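Protein SSD1 (Saccharomyces cerevisiae S288C, PDB 7AM1) binds mRNA untranslated regions and represses translation as a non-enzymatic member of the RNase II family, a pseudonuclease implicated in control of the G1 phase. Local coordinates at residues A[218-223]-A[321-326]; A[283-288]-A[299-304]. One frame throughout, in Å; residues are numbered along the deposited sequence.

Contact 1 (A[218-223]-A[321-326]); sequences GQLFSG and DNNFLS
N323 and D321 each use one side-chain oxygen to take a backbone N-H from segment 218-223. OD1 of N323 accepts from N of L220 at 2.8 Å, the donor lying nearly along the C=O axis. Two residues further along, OD1 of D321 receives N of S222 at 3.0 Å; the bond is straight, but the N-H arrives from above the carboxylate plane. With CG anti to the backbone N (chi1 -168°), CG of D321 is swung toward S222, and a water bridges its OD1 to O of S222. OG of S222 makes weak hydrogen bonds to OG1 of T253 and OG of S317, where a small hydroxyl suits. Beside these bonds CD1 of L220 and CD2 of L325 touch at 3.6 Å, their side chains crossing at about a right angle.

Behind them a Schellman motif ends helix 311-321; N323 is its C-prime residue, and asparagine tolerates the positive phi (73°) needed there. NZ of K702, in helix 689-725, donates a hydrogen bond to O of N323. Acceptors at a helix end thus satisfy backbone donors of 218-223, and the carboxylate's negative charge would probably strengthen its bond to the N-H of S222.

Contact 2 (A[283-288]-A[299-304]); sequences FVASIK and GILVSE
V284 and S303 form a hydrogen-bonded pair in the antiparallel hairpin of strands 281-289 and 298-307, part of the five-stranded sheet of the second cold-shock domain. The N-to-C directions of the two segments make 153°, and their axes approach to 4.4 Å. A classic beta bulge interrupts the register: V302 and S303 both face V284, whose O accepts N of V302 at 2.7 Å and N of S303 at 3.3 Å, both from the same face of its carbonyl plane. N of V284 donates to O of S303, and beyond the bulge N of S286 donates to O of I300 at 3.0 Å.

F283, A285, L301 and E304 share one face of the sheet. The extended E304 chain lies side by side with the F283 ring, its CB, CG and CD beside CD2 and CE2 (CG to CE2 3.5 Å), ring and carboxylate planes 38° apart; methylenes suit an aromatic neighbour. CD2 of L301 comes near CB of both F283 and A285, and F250 packs on the same pair. An alanine in place of F283 would probably leave the E304 methylenes without their apolar neighbour and open a gap beside F250.

V284, S286, I300 and S303 take the other face; the bulge residue V302 turns toward strand 281-289, its side chain crossing V284 obliquely. OG of S286, hydrogen-bonded to O of Q219, lies 3.6 Å from CG2 of V302.

Contact 2 is nested within the chain loop that contact 1 closes, and their centres are about 9 Å apart. Strand 281-289 links them: it pairs with strand 298-307 in contact 2 and, along its other edge, with strand 221-226, whose first residues belong to contact 1. O of F221 probably accepts N of A285 at 2.8 Å, and O of G223 probably accepts N of F283. L220 joins the side chains of the two, its CB 3.7 Å from CG1 of V284. Strand 298-307 is outermost in the sheet and leads into helix 311-321, whose end contact 1 fastens to 218-223, while helix 689-725 packs on N323 and F324.

Contact 1 (A[218-223]-A[321-326])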
ATOM      1  N   GLY A 218       3.657 -17.189  14.483  1.00 57.99           N
ATOM      2  CA  GLY A 218       5.031 -16.786  14.258  1.00 57.15           C
ATOM      3  C   GLY A 218       5.217 -15.388  13.706  1.00 54.16           C
ATOM      4  O   GLY A 218       6.217 -15.125  13.033  1.00 53.74           O
ATOM      5  N   GLN A 219       4.298 -14.471  13.992  1.00 51.22           N
ATOM      6  CA  GLN A 219       4.460 -13.098  13.533  1.00 49.98           C
ATOM      7  C   GLN A 219       5.621 -12.441  14.272  1.00 49.98           C
ATOM      8  O   GLN A 219       5.881 -12.724  15.444  1.00 51.09           O
ATOM      9  CB  GLN A 219       3.174 -12.302  13.758  1.00 48.62           C
ATOM     10  CG  GLN A 219       1.999 -12.752  12.903  1.00 48.41           C
ATOM     11  CD  GLN A 219       0.746 -11.930  13.147  1.00 47.54           C
ATOM     12  OE1 GLN A 219       0.778 -10.699  13.132  1.00 48.38           O
ATOM     13  NE2 GLN A 219      -0.371 -12.612  13.367  1.00 45.91           N
ATOM     14  N   LEU A 220       6.341 -11.573  13.564  1.00 49.09           N
ATOM     15  CA  LEU A 220       7.504 -10.888  14.107  1.00 48.14           C
ATOM     16  C   LEU A 220       7.240  -9.389  14.153  1.00 45.18           C
ATOM     17  O   LEU A 220       6.460  -8.853  13.358  1.00 44.35           O
ATOM     18  CB  LEU A 220       8.759 -11.153  13.266  1.00 49.62           C
ATOM     19  CG  LEU A 220       9.124 -12.621  13.051  1.00 51.33           C
ATOM     20  CD1 LEU A 220      10.241 -12.757  12.025  1.00 52.33           C
ATOM     21  CD2 LEU A 220       9.515 -13.265  14.371  1.00 51.19           C
ATOM     22  N   PHE A 221       7.902  -8.721  15.098  1.00 43.15           N
ATOM     23  CA  PHE A 221       7.745  -7.290  15.312  1.00 41.45           C
ATOM     24  C   PHE A 221       9.108  -6.666  15.554  1.00 41.47           C
ATOM     25  O   PHE A 221       9.847  -7.111  16.435  1.00 42.10           O
ATOM     26  CB  PHE A 221       6.839  -7.000  16.513  1.00 42.14           C
ATOM     27  CG  PHE A 221       5.517  -7.697  16.451  1.00 42.90           C
ATOM     28  CD1 PHE A 221       4.522  -7.247  15.607  1.00 41.29           C
ATOM     29  CD2 PHE A 221       5.270  -8.804  17.246  1.00 45.65           C
ATOM     30  CE1 PHE A 221       3.300  -7.890  15.552  1.00 42.12           C
ATOM     31  CE2 PHE A 221       4.052  -9.451  17.191  1.00 47.10           C
ATOM     32  CZ  PHE A 221       3.067  -8.993  16.339  1.00 44.82           C
ATOM     33  N   SER A 222       9.433  -5.639  14.783  1.00 42.31           N
ATOM     34  CA  SER A 222      10.643  -4.866  15.009  1.00 43.87           C
ATOM     35  C   SER A 222      10.336  -3.716  15.961  1.00 41.67           C
ATOM     36  O   SER A 222       9.209  -3.216  16.014  1.00 40.65           O
ATOM     37  CB  SER A 222      11.189  -4.324  13.693  1.00 48.75           C
ATOM     38  OG  SER A 222      10.260  -3.428  13.114  1.00 51.32           O
ATOM     39  N   GLY A 223      11.345  -3.308  16.722  1.00 39.47           N
ATOM     40  CA  GLY A 223      11.152  -2.244  17.685  1.00 39.43           C
ATOM     41  C   GLY A 223      12.351  -2.100  18.601  1.00 40.41           C
ATOM     42  O   GLY A 223      13.423  -2.660  18.357  1.00 41.21           O
ATOM     43  N   ASP A 321       9.993  -6.979  10.217  1.00 41.66           N
ATOM     44  CA  ASP A 321       8.728  -6.518  10.770  1.00 43.53           C
ATOM     45  C   ASP A 321       7.565  -7.007   9.932  1.00 42.86           C
ATOM     46  O   ASP A 321       6.454  -7.183  10.446  1.00 43.74           O
ATOM     47  CB  ASP A 321       8.702  -4.996  10.852  1.00 46.72           C
ATOM     48  CG  ASP A 321       7.541  -4.481  11.682  1.00 50.76           C
ATOM     49  OD1 ASP A 321       7.311  -5.012  12.794  1.00 50.83           O
ATOM     50  OD2 ASP A 321       6.873  -3.525  11.232  1.00 53.36           O
ATOM     51  N   ASN A 322       7.793  -7.206   8.638  1.00 41.08           N
ATOM     52  CA  ASN A 322       6.792  -7.764   7.747  1.00 38.79           C
ATOM     53  C   ASN A 322       7.005  -9.252   7.483  1.00 40.51           C
ATOM     54  O   ASN A 322       6.530  -9.767   6.466  1.00 38.59           O
ATOM     55  CB  ASN A 322       6.769  -6.953   6.455  1.00 38.39           C
ATOM     56  CG  ASN A 322       6.206  -5.562   6.675  1.00 38.08           C
ATOM     57  OD1 ASN A 322       5.001  -5.397   6.861  1.00 38.66           O
ATOM     58  ND2 ASN A 322       7.076  -4.562   6.683  1.00 38.33           N
ATOM     59  N   ASN A 323       7.725  -9.947   8.369  1.00 44.33           N
ATOM     60  CA  ASN A 323       7.719 -11.412   8.433  1.00 48.18           C
ATOM     61  C   ASN A 323       8.474 -12.066   7.284  1.00 48.75           C
ATOM     62  O   ASN A 323       8.202 -13.217   6.932  1.00 48.41           O
ATOM     63  CB  ASN A 323       6.287 -11.944   8.496  1.00 50.73           C
ATOM     64  CG  ASN A 323       5.517 -11.380   9.667  1.00 52.36           C
ATOM     65  OD1 ASN A 323       5.793 -11.726  10.811  1.00 51.70           O
ATOM     66  ND2 ASN A 323       4.601 -10.454   9.397  1.00 53.57           N
ATOM     67  N   PHE A 324       9.435 -11.358   6.703  1.00 49.49           N
ATOM     68  CA  PHE A 324      10.299 -11.913   5.664  1.00 51.00           C
ATOM     69  C   PHE A 324      11.668 -12.175   6.284  1.00 54.36           C
ATOM     70  O   PHE A 324      12.450 -11.246   6.503  1.00 56.62           O
ATOM     71  CB  PHE A 324      10.386 -10.968   4.466  1.00 49.06           C
ATOM     72  CG  PHE A 324       9.075 -10.776   3.754  1.00 47.75           C
ATOM     73  CD1 PHE A 324       8.612 -11.726   2.859  1.00 48.37           C
ATOM     74  CD2 PHE A 324       8.303  -9.651   3.984  1.00 45.61           C
ATOM     75  CE1 PHE A 324       7.403 -11.559   2.205  1.00 46.48           C
ATOM     76  CE2 PHE A 324       7.093  -9.479   3.337  1.00 44.15           C
ATOM     77  CZ  PHE A 324       6.642 -10.438   2.447  1.00 44.71           C
ATOM     78  N   LEU A 325      11.944 -13.445   6.589  1.00 54.30           N
ATOM     79  CA  LEU A 325      13.276 -13.835   7.036  1.00 54.42           C
ATOM     80  C   LEU A 325      14.207 -14.098   5.861  1.00 53.18           C
ATOM     81  O   LEU A 325      15.422 -13.911   5.983  1.00 53.09           O
ATOM     82  CB  LEU A 325      13.194 -15.077   7.922  1.00 57.48           C
ATOM     83  CG  LEU A 325      12.447 -14.915   9.245  1.00 60.15           C
ATOM     84  CD1 LEU A 325      12.455 -16.229  10.002  1.00 63.46           C
ATOM     85  CD2 LEU A 325      13.062 -13.808  10.084  1.00 60.54           C
ATOM     86  N   SER A 326      13.657 -14.549   4.732  1.00 52.27           N
ATOM     87  CA  SER A 326      14.403 -14.684   3.483  1.00 53.08           C
ATOM     88  C   SER A 326      15.553 -15.679   3.611  1.00 56.53           C
ATOM     89  O   SER A 326      16.559 -15.577   2.907  1.00 56.89           O
ATOM     90  CB  SER A 326      14.921 -13.320   3.018  1.00 51.80           C
ATOM     91  OG  SER A 326      13.850 -12.403   2.874  1.00 50.34           O
TER
HETATM   92  O   HOH W   1       2.995  -8.813  11.825  1.00 52.86           O
HETATM   93  O   HOH W   2       6.594  -3.574  15.077  1.00 41.52           O

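Contact 2 (A[283-288]-A[299-304])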
ATOM      1  N   PHE A 283      15.510  -4.470  17.787  1.00 48.03           N
ATOM      2  CA  PHE A 283      15.328  -5.887  18.047  1.00 46.77           C
ATOM      3  C   PHE A 283      14.088  -6.383  17.316  1.00 44.16           C
ATOM      4  O   PHE A 283      13.219  -5.603  16.917  1.00 41.51           O
ATOM      5  CB  PHE A 283      15.190  -6.161  19.547  1.00 48.78           C
ATOM      6  CG  PHE A 283      16.406  -5.782  20.348  1.00 51.36           C
ATOM      7  CD1 PHE A 283      16.546  -4.496  20.836  1.00 51.06           C
ATOM      8  CD2 PHE A 283      17.404  -6.704  20.614  1.00 54.40           C
ATOM      9  CE1 PHE A 283      17.656  -4.132  21.578  1.00 52.62           C
ATOM     10  CE2 PHE A 283      18.517  -6.345  21.359  1.00 56.11           C
ATOM     11  CZ  PHE A 283      18.642  -5.057  21.836  1.00 55.05           C
ATOM     12  N   VAL A 284      14.012  -7.696  17.143  1.00 45.34           N
ATOM     13  CA  VAL A 284      12.809  -8.359  16.656  1.00 45.57           C
ATOM     14  C   VAL A 284      12.248  -9.190  17.801  1.00 45.26           C
ATOM     15  O   VAL A 284      12.996  -9.902  18.482  1.00 46.18           O
ATOM     16  CB  VAL A 284      13.098  -9.229  15.422  1.00 48.14           C
ATOM     17  CG1 VAL A 284      11.826  -9.907  14.945  1.00 48.08           C
ATOM     18  CG2 VAL A 284      13.691  -8.380  14.301  1.00 49.27           C
ATOM     19  N   ALA A 285      10.938  -9.087  18.023  1.00 44.95           N
ATOM     20  CA  ALA A 285      10.267  -9.799  19.100  1.00 46.77           C
ATOM     21  C   ALA A 285       9.050 -10.539  18.558  1.00 47.02           C
ATOM     22  O   ALA A 285       8.564 -10.265  17.457  1.00 45.65           O
ATOM     23  CB  ALA A 285       9.846  -8.839  20.221  1.00 48.12           C
ATOM     24  N   SER A 286       8.561 -11.489  19.354  1.00 46.45           N
ATOM     25  CA  SER A 286       7.322 -12.197  19.066  1.00 46.63           C
ATOM     26  C   SER A 286       6.468 -12.233  20.325  1.00 44.56           C
ATOM     27  O   SER A 286       6.984 -12.175  21.442  1.00 42.46           O
ATOM     28  CB  SER A 286       7.579 -13.635  18.578  1.00 51.41           C
ATOM     29  OG  SER A 286       8.185 -13.639  17.296  1.00 54.62           O
ATOM     30  N   ILE A 287       5.156 -12.314  20.135  1.00 46.37           N
ATOM     31  CA  ILE A 287       4.222 -12.393  21.251  1.00 47.67           C
ATOM     32  C   ILE A 287       3.952 -13.862  21.548  1.00 48.41           C
ATOM     33  O   ILE A 287       3.538 -14.622  20.664  1.00 49.39           O
ATOM     34  CB  ILE A 287       2.920 -11.636  20.933  1.00 48.21           C
ATOM     35  CG1 ILE A 287       3.187 -10.127  20.898  1.00 47.09           C
ATOM     36  CG2 ILE A 287       1.844 -11.976  21.950  1.00 49.55           C
ATOM     37  CD1 ILE A 287       2.013  -9.302  20.429  1.00 46.51           C
ATOM     38  N   LYS A 288       4.167 -14.257  22.802  1.00 49.00           N
ATOM     39  CA  LYS A 288       4.053 -15.646  23.228  1.00 53.54           C
ATOM     40  C   LYS A 288       2.750 -15.942  23.960  1.00 55.30           C
ATOM     41  O   LYS A 288       2.174 -17.016  23.773  1.00 57.52           O
ATOM     42  CB  LYS A 288       5.240 -16.025  24.116  1.00 60.18           C
ATOM     43  CG  LYS A 288       5.879 -17.344  23.719  1.00 68.47           C
ATOM     44  CD  LYS A 288       6.834 -17.866  24.784  1.00 75.94           C
ATOM     45  CE  LYS A 288       7.401 -19.225  24.389  1.00 81.31           C
ATOM     46  NZ  LYS A 288       8.340 -19.763  25.408  1.00 85.01           N
ATOM     47  N   GLY A 299       6.157 -11.710  25.520  1.00 50.50           N
ATOM     48  CA  GLY A 299       6.810 -12.109  24.289  1.00 51.69           C
ATOM     49  C   GLY A 299       8.244 -12.539  24.494  1.00 53.32           C
ATOM     50  O   GLY A 299       8.713 -12.628  25.632  1.00 53.78           O
ATOM     51  N   ILE A 300       8.949 -12.818  23.398  1.00 52.28           N
ATOM     52  CA  ILE A 300      10.343 -13.232  23.445  1.00 55.27           C
ATOM     53  C   ILE A 300      11.128 -12.367  22.468  1.00 54.66           C
ATOM     54  O   ILE A 300      10.578 -11.812  21.514  1.00 49.02           O
ATOM     55  CB  ILE A 300      10.511 -14.726  23.087  1.00 58.54           C
ATOM     56  CG1 ILE A 300      10.018 -14.984  21.660  1.00 57.89           C
ATOM     57  CG2 ILE A 300       9.728 -15.593  24.059  1.00 61.00           C
ATOM     58  CD1 ILE A 300      10.192 -16.419  21.166  1.00 59.48           C
ATOM     59  N   LEU A 301      12.436 -12.280  22.698  1.00 63.32           N
ATOM     60  CA  LEU A 301      13.332 -11.637  21.746  1.00 65.65           C
ATOM     61  C   LEU A 301      13.784 -12.665  20.722  1.00 66.53           C
ATOM     62  O   LEU A 301      14.230 -13.759  21.086  1.00 71.69           O
ATOM     63  CB  LEU A 301      14.547 -11.024  22.435  1.00 67.59           C
ATOM     64  CG  LEU A 301      14.307  -9.783  23.286  1.00 66.63           C
ATOM     65  CD1 LEU A 301      15.629  -9.266  23.830  1.00 67.88           C
ATOM     66  CD2 LEU A 301      13.616  -8.710  22.465  1.00 64.27           C
ATOM     67  N   VAL A 302      13.669 -12.309  19.449  1.00 59.32           N
ATOM     68  CA  VAL A 302      14.085 -13.175  18.360  1.00 57.88           C
ATOM     69  C   VAL A 302      15.460 -12.795  17.833  1.00 59.42           C
ATOM     70  O   VAL A 302      16.293 -13.669  17.586  1.00 62.35           O
ATOM     71  CB  VAL A 302      13.032 -13.141  17.230  1.00 54.27           C
ATOM     72  CG1 VAL A 302      13.553 -13.864  16.000  1.00 53.88           C
ATOM     73  CG2 VAL A 302      11.719 -13.741  17.711  1.00 53.86           C
ATOM     74  N   SER A 303      15.724 -11.499  17.673  1.00 56.73           N
ATOM     75  CA  SER A 303      16.978 -11.065  17.083  1.00 56.07           C
ATOM     76  C   SER A 303      17.321  -9.659  17.548  1.00 55.71           C
ATOM     77  O   SER A 303      16.459  -8.890  17.981  1.00 53.06           O
ATOM     78  CB  SER A 303      16.906 -11.100  15.548  1.00 54.81           C
ATOM     79  OG  SER A 303      16.481 -12.369  15.081  1.00 55.73           O
ATOM     80  N   GLU A 304      18.612  -9.346  17.463  1.00 59.95           N
ATOM     81  CA  GLU A 304      19.120  -7.983  17.547  1.00 61.23           C
ATOM     82  C   GLU A 304      19.587  -7.589  16.152  1.00 59.88           C
ATOM     83  O   GLU A 304      20.498  -8.217  15.599  1.00 60.19           O
ATOM     84  CB  GLU A 304      20.266  -7.876  18.549  1.00 65.48           C
ATOM     85  CG  GLU A 304      20.796  -6.461  18.733  1.00 67.41           C
ATOM     86  CD  GLU A 304      21.908  -6.392  19.761  1.00 70.69           C
ATOM     87  OE1 GLU A 304      22.117  -7.401  20.472  1.00 72.19           O
ATOM     88  OE2 GLU A 304      22.563  -5.331  19.867  1.00 71.72           O
TER